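Local coordinates for neuraminidase (Influenza A virus, PDB 4GDI), which forms the homotetrameric, neuraminidase-like beta-propeller ectodomain of a surface protein of a bat influenza A virus and has a diverged putative active site, its sialidase activity being doubtful, at the interface of chains A and B. Numbering follows the deposited sequence. Chains: chain A/B, Neuraminidase.

Contact 1: the interface of chains A and B. Residues chain A 26, 29, 316, 372-373; chain B 75-76, 78.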
loop_
_atom_site.group_PDB
_atom_site.type_symbol
_atom_site.label_atom_id
_atom_site.label_comp_id
_atom_site.label_asym_id
_atom_site.label_seq_id
_atom_site.Cartn_x
_atom_site.Cartn_y
_atom_site.Cartn_z
ATOM N N ARG A 26 20.731 2.099 6.749
ATOM C CA ARG A 26 21.646 1.030 6.396
ATOM C C ARG A 26 20.970 0.189 5.330
ATOM O O ARG A 26 19.746 0.051 5.312
ATOM C CB ARG A 26 21.993 0.190 7.618
ATOM C CG ARG A 26 22.607 1.014 8.713
ATOM C CD ARG A 26 23.026 0.182 9.883
ATOM N NE ARG A 26 24.205 -0.602 9.562
ATOM C CZ ARG A 26 25.034 -1.093 10.470
ATOM N NH1 ARG A 26 24.807 -0.881 11.760
ATOM N NH2 ARG A 26 26.085 -1.794 10.085
ATOM N N PRO A 29 20.006 -5.916 5.355
ATOM C CA PRO A 29 21.141 -6.764 5.726
ATOM C C PRO A 29 21.082 -8.166 5.103
ATOM O O PRO A 29 21.300 -9.146 5.812
ATOM C CB PRO A 29 20.987 -6.867 7.245
ATOM C CG PRO A 29 19.512 -6.869 7.446
ATOM C CD PRO A 29 18.957 -5.932 6.394
ATOM N N LYS A 316 33.877 -3.977 5.384
ATOM C CA LYS A 316 32.737 -4.213 4.493
ATOM C C LYS A 316 33.120 -3.829 3.076
ATOM O O LYS A 316 33.810 -2.835 2.864
ATOM C CB LYS A 316 31.504 -3.415 4.929
ATOM C CG LYS A 316 30.335 -4.275 5.373
ATOM C CD LYS A 316 29.151 -3.423 5.834
ATOM C CE LYS A 316 28.053 -4.273 6.467
ATOM N NZ LYS A 316 27.867 -5.586 5.764
ATOM N N ASP A 372 30.848 -1.368 10.344
ATOM C CA ASP A 372 30.992 -2.751 9.878
ATOM C C ASP A 372 30.052 -3.660 10.661
ATOM O O ASP A 372 29.412 -4.550 10.090
ATOM C CB ASP A 372 32.425 -3.263 10.078
ATOM C CG ASP A 372 33.365 -2.872 8.952
ATOM O OD1 ASP A 372 32.895 -2.440 7.880
ATOM O OD2 ASP A 372 34.594 -3.015 9.138
ATOM N N SER A 373 29.978 -3.437 11.971
ATOM C CA SER A 373 29.123 -4.241 12.848
ATOM C C SER A 373 29.464 -5.734 12.797
ATOM O O SER A 373 30.187 -6.221 11.926
ATOM C CB SER A 373 27.643 -4.045 12.491
ATOM O OG SER A 373 27.109 -2.860 13.060
ATOM O OXT SER A 373 29.010 -6.502 13.645
ATOM N N TRP B 75 22.656 -8.691 13.942
ATOM C CA TRP B 75 23.739 -7.822 14.411
ATOM C C TRP B 75 23.856 -6.463 13.713
ATOM O O TRP B 75 24.547 -5.585 14.215
ATOM C CB TRP B 75 25.089 -8.548 14.392
ATOM C CG TRP B 75 25.578 -8.957 13.057
ATOM C CD1 TRP B 75 26.322 -8.209 12.191
ATOM C CD2 TRP B 75 25.396 -10.230 12.433
ATOM N NE1 TRP B 75 26.605 -8.933 11.058
ATOM C CE2 TRP B 75 26.049 -10.180 11.181
ATOM C CE3 TRP B 75 24.742 -11.409 12.807
ATOM C CZ2 TRP B 75 26.065 -11.261 10.302
ATOM C CZ3 TRP B 75 24.754 -12.479 11.930
ATOM C CH2 TRP B 75 25.411 -12.399 10.692
ATOM N N GLU B 76 23.192 -6.280 12.575
ATOM C CA GLU B 76 23.049 -4.937 11.998
ATOM C C GLU B 76 21.662 -4.404 12.358
ATOM O O GLU B 76 20.692 -4.584 11.621
ATOM C CB GLU B 76 23.276 -4.949 10.471
ATOM C CG GLU B 76 24.700 -5.373 10.080
ATOM C CD GLU B 76 24.909 -5.593 8.573
ATOM O OE1 GLU B 76 24.013 -5.270 7.757
ATOM O OE2 GLU B 76 25.998 -6.090 8.205
ATOM N N SER B 78 18.457 -2.229 13.116
ATOM C CA SER B 78 17.704 -1.062 12.716
ATOM C C SER B 78 16.309 -1.023 13.336
ATOM O O SER B 78 15.690 -2.063 13.639
ATOM C CB SER B 78 17.601 -0.975 11.199
ATOM O OG SER B 78 18.864 -0.671 10.640
HETATM O O HOH W 1 18.770 1.553 8.853
HETATM O O HOH W 2 24.820 -5.595 5.097
#

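Contact 2: the interface of chains A and B. Residues chain A 25-28, 85, 87; chain B 80, 90, 93-95.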
loop_
_atom_site.group_PDB
_atom_site.type_symbol
_atom_site.label_atom_id
_atom_site.label_comp_id
_atom_site.label_asym_id
_atom_site.label_seq_id
_atom_site.Cartn_x
_atom_site.Cartn_y
_atom_site.Cartn_z
ATOM N N HIS A 25 20.102 5.399 6.792
ATOM C CA HIS A 25 19.538 4.157 6.289
ATOM C C HIS A 25 20.676 3.196 6.011
ATOM O O HIS A 25 21.528 3.459 5.181
ATOM C CB HIS A 25 18.703 4.429 5.021
ATOM C CG HIS A 25 18.317 3.196 4.257
ATOM N ND1 HIS A 25 17.128 2.531 4.463
ATOM C CD2 HIS A 25 18.953 2.526 3.262
ATOM C CE1 HIS A 25 17.055 1.494 3.646
ATOM N NE2 HIS A 25 18.148 1.468 2.905
ATOM N N ARG A 26 20.731 2.099 6.749
ATOM C CA ARG A 26 21.646 1.030 6.396
ATOM C C ARG A 26 20.970 0.189 5.330
ATOM O O ARG A 26 19.746 0.051 5.312
ATOM C CB ARG A 26 21.993 0.190 7.618
ATOM C CG ARG A 26 22.607 1.014 8.713
ATOM C CD ARG A 26 23.026 0.182 9.883
ATOM N NE ARG A 26 24.205 -0.602 9.562
ATOM C CZ ARG A 26 25.034 -1.093 10.470
ATOM N NH1 ARG A 26 24.807 -0.881 11.760
ATOM N NH2 ARG A 26 26.085 -1.794 10.085
ATOM N N GLY A 27 21.753 -0.355 4.419
ATOM C CA GLY A 27 21.190 -1.243 3.425
ATOM C C GLY A 27 20.504 -2.388 4.139
ATOM O O GLY A 27 20.880 -2.744 5.253
ATOM N N PHE A 28 19.487 -2.964 3.516
ATOM C CA PHE A 28 18.865 -4.140 4.092
ATOM C C PHE A 28 19.958 -5.216 4.207
ATOM O O PHE A 28 20.776 -5.373 3.299
ATOM C CB PHE A 28 17.651 -4.563 3.258
ATOM C CG PHE A 28 16.469 -3.639 3.429
ATOM C CD1 PHE A 28 16.339 -2.498 2.648
ATOM C CD2 PHE A 28 15.514 -3.887 4.403
ATOM C CE1 PHE A 28 15.261 -1.630 2.822
ATOM C CE2 PHE A 28 14.435 -3.021 4.588
ATOM C CZ PHE A 28 14.310 -1.895 3.796
ATOM N N GLY A 85 12.680 3.617 2.714
ATOM C CA GLY A 85 12.483 2.767 3.880
ATOM C C GLY A 85 11.967 1.356 3.628
ATOM O O GLY A 85 11.841 0.559 4.572
ATOM N N ALA A 87 12.217 -2.383 1.381
ATOM C CA ALA A 87 12.896 -3.284 0.463
ATOM C C ALA A 87 12.200 -3.254 -0.898
ATOM O O ALA A 87 10.986 -3.045 -0.993
ATOM C CB ALA A 87 12.890 -4.699 1.018
ATOM N N TYR B 80 12.412 -0.170 13.135
ATOM C CA TYR B 80 11.310 -0.234 12.175
ATOM C C TYR B 80 9.993 0.176 12.812
ATOM O O TYR B 80 9.850 0.193 14.028
ATOM C CB TYR B 80 11.111 -1.657 11.671
ATOM C CG TYR B 80 12.151 -2.185 10.723
ATOM C CD1 TYR B 80 13.411 -2.540 11.180
ATOM C CD2 TYR B 80 11.863 -2.373 9.373
ATOM C CE1 TYR B 80 14.360 -3.054 10.329
ATOM C CE2 TYR B 80 12.819 -2.900 8.507
ATOM C CZ TYR B 80 14.063 -3.240 9.003
ATOM O OH TYR B 80 15.040 -3.740 8.182
ATOM N N LEU B 90 7.690 -7.112 4.766
ATOM C CA LEU B 90 8.494 -6.203 3.951
ATOM C C LEU B 90 7.637 -5.149 3.271
ATOM O O LEU B 90 8.132 -4.085 2.924
ATOM C CB LEU B 90 9.309 -6.980 2.922
ATOM C CG LEU B 90 10.453 -7.781 3.539
ATOM C CD1 LEU B 90 11.193 -8.566 2.466
ATOM C CD2 LEU B 90 11.399 -6.858 4.286
ATOM N N SER B 93 6.158 -2.717 6.725
ATOM C CA SER B 93 7.044 -2.161 7.731
ATOM C C SER B 93 8.006 -1.196 7.077
ATOM O O SER B 93 8.440 -1.393 5.953
ATOM C CB SER B 93 7.842 -3.246 8.457
ATOM O OG SER B 93 7.004 -4.063 9.238
ATOM N N GLU B 94 8.326 -0.148 7.808
ATOM C CA GLU B 94 9.189 0.895 7.311
ATOM C C GLU B 94 10.448 0.928 8.158
ATOM O O GLU B 94 10.367 0.990 9.377
ATOM C CB GLU B 94 8.443 2.219 7.422
ATOM C CG GLU B 94 9.298 3.436 7.224
ATOM C CD GLU B 94 8.517 4.724 7.463
ATOM O OE1 GLU B 94 7.445 4.664 8.103
ATOM O OE2 GLU B 94 8.980 5.796 7.020
ATOM N N MET B 95 11.608 0.877 7.514
ATOM C CA MET B 95 12.873 1.023 8.214
ATOM C C MET B 95 13.081 2.507 8.511
ATOM O O MET B 95 13.045 3.338 7.612
ATOM C CB MET B 95 14.009 0.468 7.354
ATOM C CG MET B 95 15.364 0.474 8.029
ATOM S SD MET B 95 16.720 0.328 6.859
ATOM C CE MET B 95 16.983 -1.447 6.861
HETATM O O HOH W 3 10.690 -3.491 3.445
HETATM O O HOH W 4 11.061 -2.194 5.539
#

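Contact 3: the interface of chains A and B. Residues chain A 366-369; chain B 117-118, 121-122, 124.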
loop_
_atom_site.group_PDB
_atom_site.type_symbol
_atom_site.label_atom_id
_atom_site.label_comp_id
_atom_site.label_asym_id
_atom_site.label_seq_id
_atom_site.Cartn_x
_atom_site.Cartn_y
_atom_site.Cartn_z
ATOM N N VAL A 366 31.202 13.565 15.891
ATOM C CA VAL A 366 30.812 12.358 16.602
ATOM C C VAL A 366 32.055 11.512 16.679
ATOM O O VAL A 366 33.076 11.870 16.097
ATOM C CB VAL A 366 29.712 11.575 15.854
ATOM C CG1 VAL A 366 28.373 12.299 15.948
ATOM C CG2 VAL A 366 30.113 11.362 14.401
ATOM N N GLN A 367 31.987 10.392 17.386
ATOM C CA GLN A 367 33.143 9.523 17.483
ATOM C C GLN A 367 33.335 8.746 16.185
ATOM O O GLN A 367 32.444 8.688 15.346
ATOM C CB GLN A 367 33.022 8.590 18.688
ATOM C CG GLN A 367 33.307 9.291 20.003
ATOM C CD GLN A 367 34.711 9.878 20.041
ATOM O OE1 GLN A 367 35.699 9.152 19.921
ATOM N NE2 GLN A 367 34.803 11.197 20.186
ATOM N N ASN A 368 34.523 8.178 16.022
ATOM C CA ASN A 368 34.876 7.462 14.813
ATOM C C ASN A 368 34.278 6.055 14.827
ATOM O O ASN A 368 35.003 5.050 14.834
ATOM C CB ASN A 368 36.401 7.423 14.679
ATOM C CG ASN A 368 36.859 6.979 13.310
ATOM O OD1 ASN A 368 36.085 6.965 12.356
ATOM N ND2 ASN A 368 38.128 6.608 13.206
ATOM N N ILE A 369 32.951 5.990 14.820
ATOM C CA ILE A 369 32.252 4.709 14.842
ATOM C C ILE A 369 32.502 3.917 13.572
ATOM O O ILE A 369 32.530 4.468 12.474
ATOM C CB ILE A 369 30.746 4.881 15.011
ATOM C CG1 ILE A 369 30.431 5.330 16.428
ATOM C CG2 ILE A 369 30.024 3.558 14.744
ATOM C CD1 ILE A 369 28.969 5.246 16.762
ATOM N N ASN B 117 23.347 4.316 18.931
ATOM C CA ASN B 117 24.266 3.438 18.208
ATOM C C ASN B 117 25.678 3.547 18.752
ATOM O O ASN B 117 26.009 4.504 19.442
ATOM C CB ASN B 117 24.310 3.815 16.734
ATOM C CG ASN B 117 23.073 3.400 15.996
ATOM O OD1 ASN B 117 22.956 2.253 15.573
ATOM N ND2 ASN B 117 22.137 4.328 15.830
ATOM N N GLY B 118 26.522 2.586 18.391
ATOM C CA GLY B 118 27.909 2.591 18.821
ATOM C C GLY B 118 28.063 1.781 20.090
ATOM O O GLY B 118 27.072 1.437 20.731
ATOM N N ARG B 121 32.538 4.015 24.427
ATOM C CA ARG B 121 32.856 5.434 24.299
ATOM C C ARG B 121 32.388 6.067 22.991
ATOM O O ARG B 121 32.252 7.289 22.911
ATOM C CB ARG B 121 34.360 5.662 24.475
ATOM C CG ARG B 121 34.773 5.890 25.925
ATOM C CD ARG B 121 36.182 6.474 26.044
ATOM N NE ARG B 121 36.187 7.933 25.926
ATOM C CZ ARG B 121 36.001 8.776 26.940
ATOM N NH1 ARG B 121 35.789 8.323 28.172
ATOM N NH2 ARG B 121 36.024 10.085 26.722
ATOM N N ASN B 122 32.128 5.252 21.975
ATOM C CA ASN B 122 31.693 5.787 20.683
ATOM C C ASN B 122 30.179 5.965 20.579
ATOM O O ASN B 122 29.674 6.452 19.571
ATOM C CB ASN B 122 32.168 4.885 19.545
ATOM C CG ASN B 122 33.677 4.881 19.393
ATOM O OD1 ASN B 122 34.381 5.695 19.998
ATOM N ND2 ASN B 122 34.182 3.965 18.574
ATOM N N PHE B 124 26.478 7.184 20.579
ATOM C CA PHE B 124 25.848 8.487 20.409
ATOM C C PHE B 124 24.387 8.277 20.042
ATOM O O PHE B 124 23.990 7.232 19.509
ATOM C CB PHE B 124 26.574 9.312 19.335
ATOM C CG PHE B 124 26.234 8.912 17.932
ATOM C CD1 PHE B 124 26.769 7.766 17.373
ATOM C CD2 PHE B 124 25.362 9.665 17.178
ATOM C CE1 PHE B 124 26.439 7.391 16.070
ATOM C CE2 PHE B 124 25.026 9.287 15.881
ATOM C CZ PHE B 124 25.568 8.154 15.331
#

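Contact 4: the interface of chains A and B. Residues chain A 29-35; chain B 62, 69-73, 90.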
loop_
_atom_site.group_PDB
_atom_site.type_symbol
_atom_site.label_atom_id
_atom_site.label_comp_id
_atom_site.label_asym_id
_atom_site.label_seq_id
_atom_site.Cartn_x
_atom_site.Cartn_y
_atom_site.Cartn_z
ATOM N N PRO A 29 20.006 -5.916 5.355
ATOM C CA PRO A 29 21.141 -6.764 5.726
ATOM C C PRO A 29 21.082 -8.166 5.103
ATOM O O PRO A 29 21.300 -9.146 5.812
ATOM C CB PRO A 29 20.987 -6.867 7.245
ATOM C CG PRO A 29 19.512 -6.869 7.446
ATOM C CD PRO A 29 18.957 -5.932 6.394
ATOM N N TRP A 30 20.794 -8.254 3.806
ATOM C CA TRP A 30 20.721 -9.544 3.123
ATOM C C TRP A 30 22.089 -10.228 3.018
ATOM O O TRP A 30 23.137 -9.590 3.115
ATOM C CB TRP A 30 20.123 -9.381 1.723
ATOM C CG TRP A 30 18.801 -8.635 1.698
ATOM C CD1 TRP A 30 18.416 -7.694 0.790
ATOM C CD2 TRP A 30 17.712 -8.764 2.624
ATOM N NE1 TRP A 30 17.152 -7.239 1.080
ATOM C CE2 TRP A 30 16.699 -7.874 2.203
ATOM C CE3 TRP A 30 17.492 -9.541 3.763
ATOM C CZ2 TRP A 30 15.492 -7.740 2.879
ATOM C CZ3 TRP A 30 16.284 -9.411 4.434
ATOM C CH2 TRP A 30 15.301 -8.516 3.989
ATOM N N GLY A 31 22.066 -11.542 2.814
ATOM C CA GLY A 31 23.284 -12.310 2.662
ATOM C C GLY A 31 23.639 -13.049 3.939
ATOM O O GLY A 31 23.645 -12.447 5.016
ATOM N N PRO A 32 23.976 -14.348 3.824
ATOM C CA PRO A 32 24.108 -15.052 2.536
ATOM C C PRO A 32 22.780 -15.416 1.888
ATOM O O PRO A 32 22.759 -15.818 0.723
ATOM C CB PRO A 32 24.891 -16.316 2.905
ATOM C CG PRO A 32 24.539 -16.572 4.333
ATOM C CD PRO A 32 24.414 -15.188 4.954
ATOM N N GLU A 33 21.681 -15.267 2.617
ATOM C CA GLU A 33 20.365 -15.504 2.031
ATOM C C GLU A 33 19.546 -14.207 1.886
ATOM O O GLU A 33 19.775 -13.228 2.584
ATOM C CB GLU A 33 19.602 -16.542 2.858
ATOM C CG GLU A 33 20.214 -17.934 2.781
ATOM C CD GLU A 33 19.414 -18.984 3.532
ATOM O OE1 GLU A 33 18.791 -18.641 4.559
ATOM O OE2 GLU A 33 19.415 -20.157 3.092
ATOM N N LEU A 34 18.604 -14.212 0.955
ATOM C CA LEU A 34 17.654 -13.120 0.830
ATOM C C LEU A 34 16.263 -13.671 0.565
ATOM O O LEU A 34 16.110 -14.797 0.100
ATOM C CB LEU A 34 18.061 -12.121 -0.260
ATOM C CG LEU A 34 18.676 -12.591 -1.570
ATOM C CD1 LEU A 34 17.954 -13.797 -2.142
ATOM C CD2 LEU A 34 18.655 -11.441 -2.565
ATOM N N PRO A 35 15.237 -12.886 0.896
ATOM C CA PRO A 35 13.865 -13.350 0.703
ATOM C C PRO A 35 13.507 -13.426 -0.775
ATOM O O PRO A 35 14.184 -12.808 -1.594
ATOM C CB PRO A 35 13.026 -12.287 1.424
ATOM C CG PRO A 35 13.886 -11.067 1.454
ATOM C CD PRO A 35 15.303 -11.552 1.523
ATOM N N LEU B 62 14.291 -12.438 9.759
ATOM C CA LEU B 62 13.178 -12.611 8.840
ATOM C C LEU B 62 12.792 -14.087 8.761
ATOM O O LEU B 62 13.661 -14.951 8.652
ATOM C CB LEU B 62 13.578 -12.110 7.456
ATOM C CG LEU B 62 12.441 -11.548 6.605
ATOM C CD1 LEU B 62 12.165 -10.114 7.006
ATOM C CD2 LEU B 62 12.772 -11.634 5.130
ATOM N N LEU B 69 15.752 -16.881 8.170
ATOM C CA LEU B 69 16.563 -16.667 6.988
ATOM C C LEU B 69 17.971 -16.347 7.485
ATOM O O LEU B 69 18.129 -15.729 8.536
ATOM C CB LEU B 69 15.981 -15.529 6.160
ATOM C CG LEU B 69 16.320 -15.481 4.671
ATOM C CD1 LEU B 69 15.889 -16.762 3.973
ATOM C CD2 LEU B 69 15.658 -14.264 4.033
ATOM N N ASN B 70 18.993 -16.805 6.767
ATOM C CA ASN B 70 20.378 -16.570 7.189
ATOM C C ASN B 70 20.879 -15.223 6.693
ATOM O O ASN B 70 21.342 -15.110 5.561
ATOM C CB ASN B 70 21.302 -17.683 6.668
ATOM C CG ASN B 70 22.670 -17.676 7.350
ATOM O OD1 ASN B 70 23.168 -16.627 7.770
ATOM N ND2 ASN B 70 23.272 -18.862 7.478
ATOM N N THR B 71 20.777 -14.201 7.541
ATOM C CA THR B 71 21.155 -12.846 7.162
ATOM C C THR B 71 21.940 -12.190 8.293
ATOM O O THR B 71 22.149 -12.787 9.348
ATOM C CB THR B 71 19.920 -11.950 6.916
ATOM O OG1 THR B 71 19.316 -11.622 8.170
ATOM C CG2 THR B 71 18.903 -12.626 6.029
ATOM N N SER B 72 22.338 -10.939 8.084
ATOM C CA SER B 72 23.056 -10.187 9.114
ATOM C C SER B 72 22.112 -9.350 9.983
ATOM O O SER B 72 22.569 -8.496 10.755
ATOM C CB SER B 72 24.094 -9.260 8.478
ATOM O OG SER B 72 25.002 -9.971 7.659
ATOM N N MET B 73 20.810 -9.600 9.873
ATOM C CA MET B 73 19.814 -8.746 10.519
ATOM C C MET B 73 19.932 -8.692 12.051
ATOM O O MET B 73 19.570 -7.683 12.675
ATOM C CB MET B 73 18.395 -9.165 10.115
ATOM C CG MET B 73 17.302 -8.208 10.607
ATOM S SD MET B 73 15.656 -8.536 9.893
ATOM C CE MET B 73 15.797 -7.779 8.274
ATOM N N LEU B 90 7.690 -7.112 4.766
ATOM C CA LEU B 90 8.494 -6.203 3.951
ATOM C C LEU B 90 7.637 -5.149 3.271
ATOM O O LEU B 90 8.132 -4.085 2.924
ATOM C CB LEU B 90 9.309 -6.980 2.922
ATOM C CG LEU B 90 10.453 -7.781 3.539
ATOM C CD1 LEU B 90 11.193 -8.566 2.466
ATOM C CD2 LEU B 90 11.399 -6.858 4.286
HETATM O O HOH W 5 24.705 -9.198 5.052
HETATM O O HOH W 6 25.125 -12.510 7.117
#

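Contact 1: the interface of chains A and B
A:Lys316 NZ, the ammonium at the tip of its chain, has two grips in this polar patch between tetramer subunits: a carboxylate oxygen of B:Glu76 and water 2. The two side chains meet tip to tip, and NZ stands 3.1 Å from B:Glu76 OE2, a salt bridge whose hydrogen-bond component is weak. A bend at the end of the lysine chain (chi4 -38°) turns NZ into place. Water 2 closes the bridge on its other side, lying 2.8 Å from B:Glu76 OE1, so each carboxylate oxygen has its own polar partner. Behind the lysine, its backbone N donates to A:Asp372 OD1 at 3.1 Å, arriving from above the carboxylate plane (47° out of it) and tying this loop to the C-terminal segment.

A:Arg26 crosses B:Glu76 obliquely. One guanidinium face lies beneath B:Glu76 CB, and the guanidinium and carboxylate planes differ by only 10°. The charges do not touch, with A:Arg26 NH2 4.7 Å from B:Glu76 OE1, though the arginine may still help stabilise the carboxylate's negative charge. At the guanidinium edge, in plane, sits OG of the poorly ordered terminal A:Ser373, weakly bonded by NH1 and NH2. Farther along, water 1 joins the two chains, 2.9 Å from both A:Arg26 N and B:Ser78 OG.

Contact 2: the interface of chains A and B
The phenyl ring of A:Phe28 is sandwiched between its own chain and the partner. A:Ala87 CA lies 3.7 Å above one face, offset toward the rim, while the methyl CE of B:Met95 covers the opposite face, 3.8 Å from the ring centroid, in a CH-pi contact. A:Gly85 O is in plane at the phenyl edge, and A:Phe28 CE1 is itself at the edge of the A:His25 imidazole. On the other chain, the phenol ring of B:Tyr80 carries B:Met95 CA on one face and has water 4 at its edge; its OH reaches A:Phe28 CE2 at 3.7 Å.

B:Met95 is the wedge of this patch between neighbouring tetramer subunits. Its CG is anti to the backbone N (chi1 -176°), sending the chain across to A:His25, which it crosses at about a right angle with SD 3.3 Å from ND1. The turn at chi3 (-93°) then lays CE over the phenyl face.

The backbone fixes the base of this wedge: strand 94-98 of chain B donates B:Met95 N to A:Gly85 O at 3.0 Å, nearly straight (173° at H), in the carbonyl plane and on a lone pair. Water 4 also binds that oxygen, and passes the link through water 3 to B:Leu90 O, 2.7 Å from water 3.

Contact 3: the interface of chains A and B
At the apolar centre of this small patch between adjacent propellers of the tetramer stands the terminal methyl CD1 of A:Ile369, meeting the edge of the B:Phe124 ring rather than a face: it lies in the ring plane, 3.4 Å from CE1 and about as far from CD1. The isoleucine reaches there with CG1 anti to the carbonyl carbon (chi1 -72°) and the chain then nearly straight. B:Phe124 holds CG in the crowded position between its backbone N and carbonyl carbon (chi1 78°), which brings this edge toward the partner. The bare backbone of B:Gly118 admits the same methyl closely, with CA 3.5 Å from A:Ile369 CD1. Across the ring, A:Val366 CG1 touches CD2 of B:Phe124 more loosely at 4.2 Å.

One step outward, A:Ile369 and B:Asn122 slide past each other in opposite directions, CG1 of the isoleucine 3.6 Å from CB of the asparagine. B:Asn122 belongs to the short 3-10 helix 120-122, and A:Gln367 crosses it at about a right angle, putting CB 3.7 Å from B:Asn122 CA.

The rim is polar in composition but not in bonding: no N or O comes within hydrogen-bonding distance of a partner on the other chain. The amide planes of A:Gln367 and B:Asn122 are turned 33° apart, and two acceptor-type atoms face each other, A:Gln367 OE1 lying 3.7 Å from B:Asn122 OD1.

Contact 4: the interface of chains A and B
In this patch of the neuraminidase (glycosyl hydrolase 34) propeller tetramer, the proline-rich loop 29-35 of chain A runs against loop 69-73 of chain B, and the backbones pair in opposite directions. B:Ser72 N donates to A:Pro29 O at 3.1 Å and A:Glu33 N to B:Asn70 O at 3.0 Å, both nearly along the C=O axis (162°). The carboxylate of A:Glu33 adds to this pairing: its chain, extended beyond CG, crosses B:Asn70 at about a right angle, and OE1 takes B:Asn70 N at 2.9 Å on its anti lone pair.

The tight part is apolar and centred on A:Pro35. Its CD packs 3.7 Å from B:Leu69 CD2, its CB meets B:Leu62 CD2 and its CG meets B:Leu90 CD1, each leucine crossing the proline at about a right angle. The same CD rests 3.6 Å above one face of the A:Trp30 indole, near the rim, so the tryptophan backs the proline. A:Pro29 CG packs on B:Met73 CA at 3.6 Å.

Looser, and wet, is the side of A:Gly31, before the cis peptide to A:Pro32. There B:Ser72 OG makes no direct bond to A:Gly31 O but reaches it through water 6, which lies 2.6 Å from B:Ser72 OG.

Contacts 1, 2 and 4 form one cluster, their C-alpha centres 11 to 12 Å apart, whereas contact 3 is detached, about 15 Å from contact 1, 22 Å from contact 2 and 26 Å from contact 4. Shared residues join the cluster: A:Arg26 serves contacts 1 and 2, A:Pro29 contacts 1 and 4, and B:Leu90 contacts 2 and 4. The chain A segment 25-35 thus runs through all three, while the C-terminal segment supplies contact 1 and contact 3. Both chains are copies of one protein, yet different surfaces meet, as suits neighbouring subunits around the homotetramer rather than a two-fold pair.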